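Long-range contacts in periplasmic binding protein (Mycobacterium smegmatis, PDB 4MDY), which probably captures an iron-bearing solute outside the cell membrane and hands it to an ABC transporter: residues V17-P27 against Y112-A123; T39-V49 against Q137-K147. All blocks are in the same frame, centred on the assembly; numbering follows the deposited sequence.

In the fold
Both contacts belong to the N-terminal lobe, which holds the parallel sheet 33-35, 99-102, 121-123, and their centres lie about 15 Å apart. The centre of interaction 1 is about 23 Å from the chain centre, that of interaction 2 about 14 Å. Interaction 1 is partly buried: it lays the hairpin 15-26 against edge strand 121-123, Y112 of helix 109-116 and P120 in the loop after it, through an aromatic cluster and a hydrogen bond from T24 OG1 to T121 O. Interaction 2 is buried and joins helices 40-46 and 134-144 by aliphatic packing with polar groups at its two ends. Helix 134-144, one side of interaction 2, also touches interaction 1, where V122 CG1 lies 3.6 Å from I140 CD1.

Interaction 1: V17-P27 against Y112-A123; sequences VRHAFGDTTIP and YAKLSEIAPTVA
Y112 lays one face of its ring under F21 CB, which stands 3.8 Å from the ring centroid and 21° off the normal, a CH-pi contact. The two aromatic planes are only 26° apart but slid past each other, with little overlap. With CG anti to the backbone N (chi1 171°), Y112 carries its OH to the edge of the H19 ring, near that ring's plane; the two rings meet obliquely. H19, F21 and Y112 thus form an aromatic cluster joining the two-stranded antiparallel hairpin to the outermost strand of the parallel sheet. A123 CB lies over one face of the H19 ring and G22 O over the opposite face. In the ring plane, H19 ND1 accepts from F21 N and H19 NE2 donates to T24 OG1 (2.7 Å). T24 OG1 in turn donates to T121 O at 2.6 Å, tilted from the carbonyl plane. One water bridges Y112 OH and D23 O. Farther along, T24 CG2 packs on P120 CB at 3.7 Å. Backbone hydrogen bonding of A20 with Q124, just past strand 121-123, joins the hairpin turn to that chain. Since NE2 donates and ND1 accepts, the bonding is consistent with a neutral H19 whose rotation and tautomer are both fixed by its neighbours.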
loop_
_atom_site.group_PDB
_atom_site.type_symbol
_atom_site.label_atom_id
_atom_site.label_comp_id
_atom_site.label_asym_id
_atom_site.label_seq_id
_atom_site.Cartn_x
_atom_site.Cartn_y
_atom_site.Cartn_z
ATOM N N VAL A 17 -19.893 -7.685 9.141
ATOM C CA VAL A 17 -18.444 -7.914 9.124
ATOM C C VAL A 17 -17.878 -7.840 10.530
ATOM O O VAL A 17 -18.381 -7.104 11.368
ATOM C CB VAL A 17 -17.676 -6.949 8.190
ATOM C CG1 VAL A 17 -18.129 -7.140 6.753
ATOM C CG2 VAL A 17 -17.838 -5.499 8.618
ATOM N N ARG A 18 -16.827 -8.615 10.766
ATOM C CA ARG A 18 -16.204 -8.721 12.075
ATOM C C ARG A 18 -14.834 -8.066 12.042
ATOM O O ARG A 18 -14.029 -8.329 11.148
ATOM C CB ARG A 18 -16.095 -10.191 12.478
ATOM C CG ARG A 18 -17.401 -10.944 12.280
ATOM C CD ARG A 18 -17.309 -12.373 12.780
ATOM N NE ARG A 18 -17.294 -12.435 14.244
ATOM C CZ ARG A 18 -18.374 -12.521 15.029
ATOM N NH1 ARG A 18 -19.604 -12.551 14.514
ATOM N NH2 ARG A 18 -18.218 -12.581 16.352
ATOM N N HIS A 19 -14.580 -7.195 13.008
ATOM C CA HIS A 19 -13.346 -6.418 13.030
ATOM C C HIS A 19 -12.850 -6.242 14.472
ATOM O O HIS A 19 -13.412 -6.826 15.413
ATOM C CB HIS A 19 -13.574 -5.069 12.319
ATOM C CG HIS A 19 -14.759 -4.311 12.826
ATOM N ND1 HIS A 19 -14.808 -3.775 14.092
ATOM C CD2 HIS A 19 -15.945 -4.010 12.247
ATOM C CE1 HIS A 19 -15.969 -3.175 14.275
ATOM N NE2 HIS A 19 -16.680 -3.304 13.171
ATOM N N ALA A 20 -11.808 -5.437 14.644
ATOM C CA ALA A 20 -11.134 -5.289 15.938
ATOM C C ALA A 20 -12.037 -4.782 17.067
ATOM O O ALA A 20 -11.762 -5.035 18.231
ATOM C CB ALA A 20 -9.925 -4.376 15.797
ATOM N N PHE A 21 -13.091 -4.054 16.717
ATOM C CA PHE A 21 -13.995 -3.450 17.700
ATOM C C PHE A 21 -15.383 -4.088 17.734
ATOM O O PHE A 21 -16.327 -3.518 18.280
ATOM C CB PHE A 21 -14.060 -1.950 17.425
ATOM C CG PHE A 21 -12.702 -1.318 17.370
ATOM C CD1 PHE A 21 -11.901 -1.297 18.503
ATOM C CD2 PHE A 21 -12.197 -0.804 16.188
ATOM C CE1 PHE A 21 -10.636 -0.745 18.469
ATOM C CE2 PHE A 21 -10.930 -0.244 16.147
ATOM C CZ PHE A 21 -10.149 -0.216 17.288
ATOM N N GLY A 22 -15.490 -5.290 17.176
ATOM C CA GLY A 22 -16.724 -6.051 17.194
ATOM C C GLY A 22 -17.280 -6.246 15.800
ATOM O O GLY A 22 -16.531 -6.479 14.852
ATOM N N ASP A 23 -18.600 -6.142 15.688
ATOM C CA ASP A 23 -19.316 -6.419 14.456
ATOM C C ASP A 23 -19.916 -5.136 13.897
ATOM O O ASP A 23 -20.326 -4.260 14.654
ATOM C CB ASP A 23 -20.448 -7.415 14.717
ATOM C CG ASP A 23 -19.946 -8.820 15.018
ATOM O OD1 ASP A 23 -18.717 -9.055 15.034
ATOM O OD2 ASP A 23 -20.803 -9.702 15.236
ATOM N N THR A 24 -19.959 -5.037 12.572
ATOM C CA THR A 24 -20.668 -3.959 11.891
ATOM C C THR A 24 -21.672 -4.581 10.925
ATOM O O THR A 24 -21.310 -5.444 10.124
ATOM C CB THR A 24 -19.701 -3.028 11.128
ATOM O OG1 THR A 24 -18.939 -2.262 12.069
ATOM C CG2 THR A 24 -20.475 -2.068 10.231
ATOM N N THR A 25 -22.931 -4.156 11.018
ATOM C CA THR A 25 -23.962 -4.607 10.098
ATOM C C THR A 25 -24.254 -3.509 9.081
ATOM O O THR A 25 -24.500 -2.354 9.442
ATOM C CB THR A 25 -25.243 -5.035 10.834
ATOM O OG1 THR A 25 -24.931 -6.120 11.714
ATOM C CG2 THR A 25 -26.320 -5.491 9.858
ATOM N N ILE A 26 -24.201 -3.896 7.813
ATOM C CA ILE A 26 -24.486 -3.018 6.694
ATOM C C ILE A 26 -25.813 -3.485 6.086
ATOM O O ILE A 26 -25.891 -4.587 5.539
ATOM C CB ILE A 26 -23.346 -3.037 5.647
ATOM C CG1 ILE A 26 -21.982 -2.743 6.304
ATOM C CG2 ILE A 26 -23.618 -2.018 4.549
ATOM C CD1 ILE A 26 -21.183 -3.977 6.687
ATOM N N PRO A 27 -26.872 -2.661 6.199
ATOM C CA PRO A 27 -28.212 -3.096 5.766
ATOM C C PRO A 27 -28.350 -3.443 4.278
ATOM O O PRO A 27 -29.131 -4.332 3.921
ATOM C CB PRO A 27 -29.104 -1.902 6.122
ATOM C CG PRO A 27 -28.385 -1.201 7.215
ATOM C CD PRO A 27 -26.919 -1.380 6.929
ATOM N N TYR A 112 -13.798 4.746 16.772
ATOM C CA TYR A 112 -14.754 3.818 16.183
ATOM C C TYR A 112 -16.174 4.079 16.691
ATOM O O TYR A 112 -17.111 4.127 15.904
ATOM C CB TYR A 112 -14.371 2.368 16.479
ATOM C CG TYR A 112 -15.445 1.386 16.064
ATOM C CD1 TYR A 112 -15.622 1.052 14.723
ATOM C CD2 TYR A 112 -16.305 0.818 17.000
ATOM C CE1 TYR A 112 -16.603 0.163 14.333
ATOM C CE2 TYR A 112 -17.293 -0.072 16.616
ATOM C CZ TYR A 112 -17.437 -0.393 15.276
ATOM O OH TYR A 112 -18.403 -1.280 14.865
ATOM N N ALA A 113 -16.327 4.245 18.004
ATOM C CA ALA A 113 -17.646 4.534 18.586
ATOM C C ALA A 113 -18.234 5.834 18.020
ATOM O O ALA A 113 -19.415 5.897 17.664
ATOM C CB ALA A 113 -17.559 4.592 20.109
ATOM N N LYS A 114 -17.392 6.855 17.899
ATOM C CA LYS A 114 -17.804 8.142 17.330
ATOM C C LYS A 114 -18.245 8.055 15.863
ATOM O O LYS A 114 -19.243 8.671 15.467
ATOM C CB LYS A 114 -16.667 9.151 17.460
ATOM C CG LYS A 114 -16.363 9.547 18.893
ATOM C CD LYS A 114 -15.130 10.427 18.958
ATOM C CE LYS A 114 -14.913 10.955 20.363
ATOM N NZ LYS A 114 -13.526 11.465 20.549
ATOM N N LEU A 115 -17.497 7.301 15.060
ATOM C CA LEU A 115 -17.846 7.111 13.652
ATOM C C LEU A 115 -19.097 6.243 13.501
ATOM O O LEU A 115 -19.911 6.476 12.604
ATOM C CB LEU A 115 -16.671 6.493 12.878
ATOM C CG LEU A 115 -15.403 7.346 12.740
ATOM C CD1 LEU A 115 -14.313 6.531 12.047
ATOM C CD2 LEU A 115 -15.654 8.642 11.984
ATOM N N SER A 116 -19.260 5.258 14.385
ATOM C CA SER A 116 -20.409 4.354 14.314
ATOM C C SER A 116 -21.717 5.079 14.569
ATOM O O SER A 116 -22.758 4.660 14.077
ATOM C CB SER A 116 -20.258 3.196 15.293
ATOM O OG SER A 116 -19.168 2.397 14.890
ATOM N N GLU A 117 -21.653 6.164 15.337
ATOM C CA GLU A 117 -22.811 7.032 15.538
ATOM C C GLU A 117 -23.255 7.680 14.227
ATOM O O GLU A 117 -24.426 8.000 14.056
ATOM C CB GLU A 117 -22.484 8.108 16.569
ATOM C CG GLU A 117 -23.702 8.809 17.120
ATOM C CD GLU A 117 -23.346 9.777 18.225
ATOM O OE1 GLU A 117 -22.465 10.641 18.009
ATOM O OE2 GLU A 117 -23.946 9.669 19.311
ATOM N N ILE A 118 -22.318 7.854 13.298
ATOM C CA ILE A 118 -22.613 8.475 12.011
ATOM C C ILE A 118 -23.144 7.441 11.027
ATOM O O ILE A 118 -24.183 7.648 10.392
ATOM C CB ILE A 118 -21.365 9.170 11.426
ATOM C CG1 ILE A 118 -20.811 10.187 12.431
ATOM C CG2 ILE A 118 -21.696 9.855 10.102
ATOM C CD1 ILE A 118 -19.414 10.677 12.114
ATOM N N ALA A 119 -22.417 6.334 10.890
ATOM C CA ALA A 119 -22.810 5.276 9.981
ATOM C C ALA A 119 -22.063 3.995 10.313
ATOM O O ALA A 119 -21.068 4.019 11.037
ATOM C CB ALA A 119 -22.535 5.684 8.538
ATOM N N PRO A 120 -22.544 2.866 9.780
ATOM C CA PRO A 120 -21.769 1.635 9.887
ATOM C C PRO A 120 -20.318 1.867 9.476
ATOM O O PRO A 120 -20.051 2.459 8.425
ATOM C CB PRO A 120 -22.479 0.699 8.916
ATOM C CG PRO A 120 -23.901 1.146 8.954
ATOM C CD PRO A 120 -23.840 2.646 9.114
ATOM N N THR A 121 -19.397 1.420 10.320
ATOM C CA THR A 121 -17.988 1.736 10.174
ATOM C C THR A 121 -17.195 0.433 10.136
ATOM O O THR A 121 -17.379 -0.443 10.989
ATOM C CB THR A 121 -17.526 2.646 11.325
ATOM O OG1 THR A 121 -18.190 3.914 11.220
ATOM C CG2 THR A 121 -16.024 2.866 11.303
ATOM N N VAL A 122 -16.333 0.311 9.130
ATOM C CA VAL A 122 -15.500 -0.878 8.943
ATOM C C VAL A 122 -14.102 -0.574 9.464
ATOM O O VAL A 122 -13.408 0.298 8.925
ATOM C CB VAL A 122 -15.403 -1.296 7.456
ATOM C CG1 VAL A 122 -14.652 -2.622 7.324
ATOM C CG2 VAL A 122 -16.781 -1.402 6.825
ATOM N N ALA A 123 -13.700 -1.300 10.506
ATOM C CA ALA A 123 -12.397 -1.140 11.141
ATOM C C ALA A 123 -11.399 -2.196 10.685
ATOM O O ALA A 123 -11.755 -3.184 10.026
ATOM C CB ALA A 123 -12.543 -1.210 12.658
HETATM O O HOH W 1 -19.401 -2.860 16.894
#

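Interaction 2: T39-V49 against Q137-K147; sequences TEQDDLLAVGV and QATIIGQAVFK
Q137 reaches over from its helix and spends both amide hydrogens on the other segment. Its NE2 donates to D43 OD2 at 2.9 Å (172° at the hydrogen) and to T39 OG1 at 3.1 Å, both acceptors close to the amide plane, so the two nearly straight bonds fix the rotation of the group. The reach comes from a chain extended beyond CG, with CG anti to the backbone N. D43 OD2 is met nearly along its C-O axis, and the carboxylate is turned 76° from the amide; its other oxygen, OD1, rests against A138 CB. The E40 carboxylate instead stacks on the amide, their planes closer to parallel.

Beyond this polar end the interface is aliphatic. L44 CD2 packs against both I141 CG2 (3.6 Å) and V145 CG1 (3.8 Å), while V47 CG2 and V49 CG2 each approach V145 CG2. At the far end K147, extended beyond CG, runs past V47 CB and donates from NZ to V47 O (2.9 Å), in the carbonyl plane. That carbonyl is presented where a Schellman motif with G48 as C-prime closes helix 40-46; a second one, at F146, turns the chain toward K147, the N-cap of helix 148-168.

Second-shell bonds position the polar end: N104 ND2 binds T39 OG1, and N104 N binds E40 OE2. The axes of helix segments 40-46 and 137-144 come within 9.7 Å of each other at a crossing angle of -48°; strand 33-35 packs against L44 and V49, and helix 148-168 against V47, while I140 meets strand 15-19.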
loop_
_atom_site.group_PDB
_atom_site.type_symbol
_atom_site.label_atom_id
_atom_site.label_comp_id
_atom_site.label_asym_id
_atom_site.label_seq_id
_atom_site.Cartn_x
_atom_site.Cartn_y
_atom_site.Cartn_z
ATOM N N THR A 39 -5.398 4.144 2.183
ATOM C CA THR A 39 -5.314 3.350 0.943
ATOM C C THR A 39 -6.626 2.689 0.482
ATOM O O THR A 39 -6.667 2.099 -0.600
ATOM C CB THR A 39 -4.257 2.230 1.089
ATOM O OG1 THR A 39 -4.586 1.416 2.219
ATOM C CG2 THR A 39 -2.851 2.800 1.267
ATOM N N GLU A 40 -7.692 2.798 1.275
ATOM C CA GLU A 40 -8.934 2.054 1.034
ATOM C C GLU A 40 -9.639 2.418 -0.269
ATOM O O GLU A 40 -10.428 1.616 -0.793
ATOM C CB GLU A 40 -9.912 2.227 2.204
ATOM C CG GLU A 40 -9.436 1.614 3.511
ATOM C CD GLU A 40 -8.779 2.615 4.433
ATOM O OE1 GLU A 40 -7.893 3.346 3.955
ATOM O OE2 GLU A 40 -9.144 2.666 5.631
ATOM N N GLN A 41 -9.375 3.618 -0.789
ATOM C CA GLN A 41 -10.004 4.038 -2.030
ATOM C C GLN A 41 -9.696 3.077 -3.171
ATOM O O GLN A 41 -10.524 2.901 -4.046
ATOM C CB GLN A 41 -9.645 5.486 -2.411
ATOM C CG GLN A 41 -8.218 5.741 -2.878
ATOM C CD GLN A 41 -7.278 6.120 -1.753
ATOM O OE1 GLN A 41 -7.446 5.695 -0.603
ATOM N NE2 GLN A 41 -6.271 6.917 -2.078
ATOM N N ASP A 42 -8.518 2.456 -3.159
ATOM C CA ASP A 42 -8.156 1.512 -4.218
ATOM C C ASP A 42 -8.982 0.230 -4.125
ATOM O O ASP A 42 -9.344 -0.346 -5.142
ATOM C CB ASP A 42 -6.667 1.175 -4.177
ATOM C CG ASP A 42 -5.783 2.280 -4.755
ATOM O OD1 ASP A 42 -6.263 3.416 -4.993
ATOM O OD2 ASP A 42 -4.585 1.997 -4.963
ATOM N N ASP A 43 -9.290 -0.215 -2.914
ATOM C CA ASP A 43 -10.146 -1.403 -2.760
ATOM C C ASP A 43 -11.548 -1.085 -3.272
ATOM O O ASP A 43 -12.124 -1.848 -4.042
ATOM C CB ASP A 43 -10.217 -1.855 -1.298
ATOM C CG ASP A 43 -8.853 -2.200 -0.724
ATOM O OD1 ASP A 43 -8.313 -3.289 -1.035
ATOM O OD2 ASP A 43 -8.327 -1.374 0.053
ATOM N N LEU A 44 -12.081 0.066 -2.860
ATOM C CA LEU A 44 -13.424 0.487 -3.273
ATOM C C LEU A 44 -13.525 0.646 -4.795
ATOM O O LEU A 44 -14.404 0.065 -5.448
ATOM C CB LEU A 44 -13.804 1.788 -2.547
ATOM C CG LEU A 44 -14.007 1.569 -1.038
ATOM C CD1 LEU A 44 -13.963 2.866 -0.245
ATOM C CD2 LEU A 44 -15.314 0.826 -0.769
ATOM N N LEU A 45 -12.594 1.402 -5.360
ATOM C CA LEU A 45 -12.591 1.672 -6.797
ATOM C C LEU A 45 -12.375 0.407 -7.637
ATOM O O LEU A 45 -12.936 0.292 -8.722
ATOM C CB LEU A 45 -11.546 2.731 -7.141
ATOM C CG LEU A 45 -11.897 4.148 -6.658
ATOM C CD1 LEU A 45 -10.694 5.067 -6.827
ATOM C CD2 LEU A 45 -13.108 4.694 -7.392
ATOM N N ALA A 46 -11.587 -0.540 -7.128
ATOM C CA ALA A 46 -11.359 -1.806 -7.827
ATOM C C ALA A 46 -12.667 -2.528 -8.138
ATOM O O ALA A 46 -12.774 -3.184 -9.169
ATOM C CB ALA A 46 -10.443 -2.716 -7.012
ATOM N N VAL A 47 -13.650 -2.414 -7.245
ATOM C CA VAL A 47 -14.944 -3.087 -7.427
ATOM C C VAL A 47 -16.074 -2.143 -7.841
ATOM O O VAL A 47 -17.243 -2.504 -7.779
ATOM C CB VAL A 47 -15.339 -3.909 -6.175
ATOM C CG1 VAL A 47 -14.350 -5.049 -5.959
ATOM C CG2 VAL A 47 -15.431 -3.038 -4.929
ATOM N N GLY A 48 -15.727 -0.928 -8.270
ATOM C CA GLY A 48 -16.708 -0.013 -8.851
ATOM C C GLY A 48 -17.503 0.811 -7.857
ATOM O O GLY A 48 -18.504 1.410 -8.222
ATOM N N VAL A 49 -17.066 0.841 -6.604
ATOM C CA VAL A 49 -17.682 1.684 -5.595
ATOM C C VAL A 49 -16.881 2.983 -5.551
ATOM O O VAL A 49 -15.713 2.978 -5.165
ATOM C CB VAL A 49 -17.695 0.999 -4.220
ATOM C CG1 VAL A 49 -18.231 1.942 -3.150
ATOM C CG2 VAL A 49 -18.533 -0.284 -4.287
ATOM N N GLN A 137 -7.563 -6.245 4.513
ATOM C CA GLN A 137 -8.276 -5.010 4.214
ATOM C C GLN A 137 -9.195 -5.149 2.994
ATOM O O GLN A 137 -10.345 -4.709 3.024
ATOM C CB GLN A 137 -7.275 -3.875 4.013
ATOM C CG GLN A 137 -7.888 -2.612 3.456
ATOM C CD GLN A 137 -6.916 -1.455 3.503
ATOM O OE1 GLN A 137 -6.331 -1.169 4.547
ATOM N NE2 GLN A 137 -6.729 -0.788 2.369
ATOM N N ALA A 138 -8.690 -5.742 1.916
ATOM C CA ALA A 138 -9.487 -5.919 0.708
ATOM C C ALA A 138 -10.688 -6.806 0.994
ATOM O O ALA A 138 -11.806 -6.491 0.605
ATOM C CB ALA A 138 -8.644 -6.527 -0.403
ATOM N N THR A 139 -10.457 -7.911 1.696
ATOM C CA THR A 139 -11.533 -8.852 1.977
ATOM C C THR A 139 -12.693 -8.241 2.777
ATOM O O THR A 139 -13.848 -8.405 2.398
ATOM C CB THR A 139 -11.004 -10.115 2.679
ATOM O OG1 THR A 139 -10.031 -10.738 1.829
ATOM C CG2 THR A 139 -12.133 -11.103 2.932
ATOM N N ILE A 140 -12.400 -7.546 3.870
ATOM C CA ILE A 140 -13.478 -6.976 4.676
ATOM C C ILE A 140 -14.223 -5.878 3.904
ATOM O O ILE A 140 -15.431 -5.779 4.015
ATOM C CB ILE A 140 -13.000 -6.476 6.053
ATOM C CG1 ILE A 140 -14.193 -6.278 6.989
ATOM C CG2 ILE A 140 -12.193 -5.190 5.934
ATOM C CD1 ILE A 140 -13.800 -5.985 8.421
ATOM N N ILE A 141 -13.507 -5.084 3.107
ATOM C CA ILE A 141 -14.147 -4.016 2.312
ATOM C C ILE A 141 -15.068 -4.601 1.235
ATOM O O ILE A 141 -16.188 -4.122 1.037
ATOM C CB ILE A 141 -13.105 -3.067 1.682
ATOM C CG1 ILE A 141 -12.391 -2.286 2.783
ATOM C CG2 ILE A 141 -13.766 -2.106 0.693
ATOM C CD1 ILE A 141 -11.167 -1.526 2.311
ATOM N N GLY A 142 -14.584 -5.635 0.547
ATOM C CA GLY A 142 -15.382 -6.382 -0.414
ATOM C C GLY A 142 -16.662 -6.921 0.193
ATOM O O GLY A 142 -17.727 -6.838 -0.420
ATOM N N GLN A 143 -16.560 -7.461 1.407
ATOM C CA GLN A 143 -17.736 -7.947 2.137
ATOM C C GLN A 143 -18.729 -6.823 2.420
ATOM O O GLN A 143 -19.918 -6.941 2.122
ATOM C CB GLN A 143 -17.312 -8.623 3.441
ATOM C CG GLN A 143 -16.696 -9.988 3.212
ATOM C CD GLN A 143 -16.033 -10.569 4.447
ATOM O OE1 GLN A 143 -16.389 -10.249 5.577
ATOM N NE2 GLN A 143 -15.063 -11.434 4.231
ATOM N N ALA A 144 -18.211 -5.725 2.957
ATOM C CA ALA A 144 -19.028 -4.587 3.375
ATOM C C ALA A 144 -19.774 -3.897 2.229
ATOM O O ALA A 144 -20.817 -3.267 2.462
ATOM C CB ALA A 144 -18.153 -3.576 4.091
ATOM N N VAL A 145 -19.242 -3.990 1.009
ATOM C CA VAL A 145 -19.882 -3.347 -0.147
ATOM C C VAL A 145 -20.576 -4.346 -1.073
ATOM O O VAL A 145 -20.974 -3.993 -2.188
ATOM C CB VAL A 145 -18.894 -2.436 -0.928
ATOM C CG1 VAL A 145 -18.243 -1.446 0.023
ATOM C CG2 VAL A 145 -17.837 -3.227 -1.697
ATOM N N PHE A 146 -20.728 -5.582 -0.588
ATOM C CA PHE A 146 -21.528 -6.614 -1.244
ATOM C C PHE A 146 -20.921 -7.075 -2.577
ATOM O O PHE A 146 -21.643 -7.400 -3.514
ATOM C CB PHE A 146 -22.978 -6.135 -1.440
ATOM C CG PHE A 146 -23.754 -5.969 -0.159
ATOM C CD1 PHE A 146 -23.504 -4.909 0.705
ATOM C CD2 PHE A 146 -24.774 -6.860 0.162
ATOM C CE1 PHE A 146 -24.229 -4.754 1.876
ATOM C CE2 PHE A 146 -25.504 -6.706 1.332
ATOM C CZ PHE A 146 -25.233 -5.653 2.191
ATOM N N LYS A 147 -19.593 -7.091 -2.646
ATOM C CA LYS A 147 -18.863 -7.464 -3.861
ATOM C C LYS A 147 -17.679 -8.363 -3.502
ATOM O O LYS A 147 -16.583 -8.258 -4.057
ATOM C CB LYS A 147 -18.420 -6.211 -4.620
ATOM C CG LYS A 147 -19.594 -5.314 -4.994
ATOM C CD LYS A 147 -19.254 -4.280 -6.043
ATOM C CE LYS A 147 -20.345 -3.226 -6.159
ATOM N NZ LYS A 147 -20.071 -2.256 -7.269
#